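Local coordinates for protein ZYRO0G01672p (Zygosaccharomyces rouxii, PDB 4U8T) that binds RNA carrying N6-methyladenosine through its YTH domain and probably acts as a reader of that mark on mRNA, at residues A[56-61]-A[144-149]. Sequence-based numbering, arbitrary orientation.
Sequences KRLSEA and RDTQEI. With nucleotides of chain G.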
loop_
_atom_site.group_PDB
_atom_site.type_symbol
_atom_site.label_atom_id
_atom_site.label_comp_id
_atom_site.label_asym_id
_atom_site.label_seq_id
_atom_site.Cartn_x
_atom_site.Cartn_y
_atom_site.Cartn_z
ATOM N N LYS A 56 3.199 -12.932 5.949
ATOM C CA LYS A 56 3.832 -14.084 5.330
ATOM C C LYS A 56 3.768 -13.946 3.816
ATOM O O LYS A 56 4.732 -14.236 3.115
ATOM C CB LYS A 56 3.156 -15.373 5.806
ATOM C CG LYS A 56 3.729 -16.666 5.224
ATOM C CD LYS A 56 3.353 -17.876 6.062
ATOM C CE LYS A 56 2.810 -19.022 5.224
ATOM N NZ LYS A 56 3.810 -19.533 4.262
ATOM N N ARG A 57 2.638 -13.442 3.336
ATOM C CA ARG A 57 2.414 -13.256 1.928
ATOM C C ARG A 57 3.340 -12.181 1.352
ATOM O O ARG A 57 3.965 -12.375 0.313
ATOM C CB ARG A 57 0.942 -12.912 1.695
ATOM C CG ARG A 57 0.552 -12.734 0.260
ATOM C CD ARG A 57 -0.929 -12.632 0.072
ATOM N NE ARG A 57 -1.617 -13.866 0.409
ATOM C CZ ARG A 57 -2.341 -14.047 1.501
ATOM N NH1 ARG A 57 -2.482 -13.067 2.370
ATOM N NH2 ARG A 57 -2.919 -15.210 1.722
ATOM N N LEU A 58 3.437 -11.058 2.038
ATOM C CA LEU A 58 4.278 -9.964 1.611
ATOM C C LEU A 58 5.748 -10.313 1.726
ATOM O O LEU A 58 6.550 -9.944 0.892
ATOM C CB LEU A 58 3.974 -8.712 2.431
ATOM C CG LEU A 58 2.602 -8.046 2.327
ATOM C CD1 LEU A 58 2.516 -6.896 3.287
ATOM C CD2 LEU A 58 2.319 -7.579 0.931
ATOM N N SER A 59 6.099 -11.026 2.780
ATOM C CA SER A 59 7.478 -11.428 3.002
ATOM C C SER A 59 7.935 -12.319 1.868
ATOM O O SER A 59 9.009 -12.133 1.310
ATOM C CB SER A 59 7.614 -12.118 4.354
ATOM O OG SER A 59 8.914 -12.582 4.573
ATOM N N GLU A 60 7.103 -13.284 1.515
ATOM C CA GLU A 60 7.427 -14.192 0.435
ATOM C C GLU A 60 7.524 -13.490 -0.905
ATOM O O GLU A 60 8.413 -13.789 -1.670
ATOM C CB GLU A 60 6.420 -15.319 0.388
ATOM C CG GLU A 60 6.635 -16.304 1.512
ATOM C CD GLU A 60 5.570 -17.348 1.602
ATOM O OE1 GLU A 60 4.686 -17.362 0.732
ATOM O OE2 GLU A 60 5.622 -18.156 2.549
ATOM N N ALA A 61 6.628 -12.551 -1.191
ATOM C CA ALA A 61 6.684 -11.832 -2.457
ATOM C C ALA A 61 7.912 -10.949 -2.565
ATOM O O ALA A 61 8.486 -10.813 -3.630
ATOM C CB ALA A 61 5.451 -11.004 -2.639
ATOM N N ARG A 144 -9.479 -7.330 -0.116
ATOM C CA ARG A 144 -9.032 -7.530 1.230
ATOM C C ARG A 144 -7.594 -7.086 1.309
ATOM O O ARG A 144 -6.948 -6.858 0.296
ATOM C CB ARG A 144 -9.167 -8.997 1.640
ATOM C CG ARG A 144 -10.558 -9.430 2.044
ATOM C CD ARG A 144 -10.541 -10.851 2.512
ATOM N NE ARG A 144 -11.699 -11.299 3.301
ATOM C CZ ARG A 144 -12.251 -10.697 4.355
ATOM N NH1 ARG A 144 -11.794 -9.552 4.848
ATOM N NH2 ARG A 144 -13.298 -11.267 4.931
ATOM N N ASP A 145 -7.120 -6.955 2.533
ATOM C CA ASP A 145 -5.743 -6.669 2.837
ATOM C C ASP A 145 -4.800 -7.685 2.192
ATOM O O ASP A 145 -5.007 -8.879 2.300
ATOM C CB ASP A 145 -5.590 -6.628 4.352
ATOM C CG ASP A 145 -4.210 -6.306 4.786
ATOM O OD1 ASP A 145 -3.567 -5.483 4.138
ATOM O OD2 ASP A 145 -3.761 -6.878 5.782
ATOM N N THR A 146 -3.787 -7.169 1.499
ATOM C CA THR A 146 -2.779 -7.918 0.735
ATOM C C THR A 146 -3.355 -8.646 -0.480
ATOM O O THR A 146 -2.804 -9.616 -0.967
ATOM C CB THR A 146 -1.944 -8.928 1.604
ATOM O OG1 THR A 146 -2.742 -10.018 2.051
ATOM C CG2 THR A 146 -1.356 -8.234 2.776
ATOM N N GLN A 147 -4.439 -8.119 -1.010
ATOM C CA GLN A 147 -4.887 -8.521 -2.313
ATOM C C GLN A 147 -3.944 -8.049 -3.389
ATOM O O GLN A 147 -3.665 -6.864 -3.486
ATOM C CB GLN A 147 -6.267 -7.976 -2.570
ATOM C CG GLN A 147 -6.678 -8.126 -3.997
ATOM C CD GLN A 147 -6.821 -9.554 -4.419
ATOM O OE1 GLN A 147 -7.650 -10.287 -3.904
ATOM N NE2 GLN A 147 -6.006 -9.960 -5.365
ATOM N N GLU A 148 -3.471 -8.977 -4.214
ATOM C CA GLU A 148 -2.538 -8.636 -5.273
ATOM C C GLU A 148 -3.241 -8.093 -6.520
ATOM O O GLU A 148 -4.306 -8.562 -6.905
ATOM C CB GLU A 148 -1.672 -9.834 -5.651
ATOM C CG GLU A 148 -0.654 -9.479 -6.721
ATOM C CD GLU A 148 0.423 -10.496 -6.951
ATOM O OE1 GLU A 148 0.391 -11.580 -6.343
ATOM O OE2 GLU A 148 1.320 -10.204 -7.756
ATOM N N ILE A 149 -2.607 -7.098 -7.134
ATOM C CA ILE A 149 -3.112 -6.437 -8.314
ATOM C C ILE A 149 -2.190 -6.693 -9.489
ATOM O O ILE A 149 -0.974 -6.612 -9.351
ATOM C CB ILE A 149 -3.215 -4.935 -8.069
ATOM C CG1 ILE A 149 -3.878 -4.675 -6.751
ATOM C CG2 ILE A 149 -3.967 -4.235 -9.156
ATOM C CD1 ILE A 149 -3.486 -3.359 -6.219
ATOM P P C G 5 -9.633 -6.544 5.478
ATOM O OP1 C G 5 -10.805 -7.348 5.832
ATOM O OP2 C G 5 -8.425 -7.191 5.009
ATOM O "O5'" C G 5 -10.059 -5.472 4.403
ATOM C "C5'" C G 5 -11.339 -4.876 4.411
ATOM C "C4'" C G 5 -11.965 -4.988 3.059
ATOM O "O4'" C G 5 -12.238 -6.357 2.774
ATOM C "C3'" C G 5 -13.281 -4.283 2.816
ATOM O "O3'" C G 5 -13.036 -2.940 2.456
ATOM C "C2'" C G 5 -13.912 -5.087 1.675
ATOM O "O2'" C G 5 -13.607 -4.511 0.421
ATOM C "C1'" C G 5 -13.196 -6.438 1.770
ATOM N N1 C G 5 -14.040 -7.611 2.013
ATOM C C2 C G 5 -13.767 -8.651 1.133
ATOM O O2 C G 5 -12.902 -8.480 0.267
ATOM N N3 C G 5 -14.421 -9.815 1.238
ATOM C C4 C G 5 -15.312 -9.944 2.187
ATOM N N4 C G 5 -15.931 -11.110 2.225
ATOM C C5 C G 5 -15.609 -8.893 3.104
ATOM C C6 C G 5 -14.956 -7.729 2.999
ATOM P P G G 3 -8.646 -15.754 11.249
ATOM O OP1 G G 3 -9.686 -15.441 12.227
ATOM O OP2 G G 3 -8.948 -16.393 9.967
ATOM O "O5'" G G 3 -8.046 -14.330 10.959
ATOM C "C5'" G G 3 -6.832 -14.167 10.265
ATOM C "C4'" G G 3 -6.679 -12.744 9.801
ATOM O "O4'" G G 3 -5.660 -12.734 8.776
ATOM C "C3'" G G 3 -7.933 -12.184 9.141
ATOM O "O3'" G G 3 -7.919 -10.774 9.240
ATOM C "C2'" G G 3 -7.729 -12.555 7.693
ATOM O "O2'" G G 3 -8.443 -11.760 6.785
ATOM C "C1'" G G 3 -6.231 -12.347 7.544
ATOM N N9 G G 3 -5.646 -13.138 6.461
ATOM C C8 G G 3 -4.809 -12.670 5.493
ATOM N N7 G G 3 -4.428 -13.571 4.655
ATOM C C5 G G 3 -5.064 -14.718 5.107
ATOM C C6 G G 3 -5.047 -16.030 4.608
ATOM O O6 G G 3 -4.445 -16.466 3.647
ATOM N N1 G G 3 -5.828 -16.871 5.367
ATOM C C2 G G 3 -6.542 -16.509 6.467
ATOM N N2 G G 3 -7.252 -17.442 7.085
ATOM N N3 G G 3 -6.562 -15.307 6.935
ATOM C C4 G G 3 -5.809 -14.467 6.224
ATOM C C2 6MZ G 4 -4.476 -1.703 11.456
ATOM C C4 6MZ G 4 -4.788 -3.456 9.948
ATOM C C5 6MZ G 4 -3.351 -3.566 9.787
ATOM O O1P 6MZ G 4 -8.263 -10.290 11.598
ATOM O O2P 6MZ G 4 -10.273 -10.088 10.070
ATOM N N9 6MZ G 4 -5.318 -4.382 9.156
ATOM N N3 6MZ G 4 -5.273 -2.512 10.779
ATOM N N1 6MZ G 4 -3.157 -1.762 11.366
ATOM C C6 6MZ G 4 -2.528 -2.638 10.572
ATOM N N6 6MZ G 4 -1.191 -2.671 10.498
ATOM C C9 6MZ G 4 -0.412 -1.838 11.374
ATOM N N7 6MZ G 4 -3.139 -4.559 8.914
ATOM C C8 6MZ G 4 -4.336 -5.048 8.558
ATOM O "O5'" 6MZ G 4 -8.365 -8.460 10.042
ATOM C "C5'" 6MZ G 4 -8.023 -7.981 8.755
ATOM C "C4'" 6MZ G 4 -8.082 -6.487 8.714
ATOM O "O4'" 6MZ G 4 -6.977 -5.959 9.439
ATOM C "C1'" 6MZ G 4 -6.751 -4.651 9.031
ATOM C "C2'" 6MZ G 4 -7.280 -4.506 7.615
ATOM O "O2'" 6MZ G 4 -8.259 -3.487 7.632
ATOM C "C3'" 6MZ G 4 -7.953 -5.853 7.344
ATOM O "O3'" 6MZ G 4 -9.208 -5.682 6.734
ATOM P P 6MZ G 4 -8.813 -9.957 10.275
#
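R57 reaches off helix 52-63 to the turn at T146, and its NH1 donates to T146 OG1 at 3.1 Å. The bond is bent, with the hydroxyl 25° out of the guanidinium plane. The straighter bonds go to the RNA. R57 NH1 also donates to N7 of G3 of chain G (3.0 Å), nearly straight at 170°. R57 NH2 donates to O6 of the same base at 2.8 Å, so the guanidinium reads the Hoogsteen edge of the guanine as a fork. The arginine chain runs extended from the helix, then turns at the CG-CD bond (chi3 -66°), which brings this end round to the base. T146 sits at the third position of a type II turn from R144 to Q147, in the YTH domain of the PUA clan, where the turn leads into edge strand 148-149 beside strand 27-33. Its other branch packs against the buried leucine, T146 CG2 lying 4.0 Å from L58 CG, a plain aliphatic contact. One residue earlier, the D145 N-H holds OP2 of C5 of chain G at 2.8 Å. D145 OD2, which is bonded to S50 OG, lies 3.4 Å from C8 of the methylated adenosine 6MZ4 of chain G.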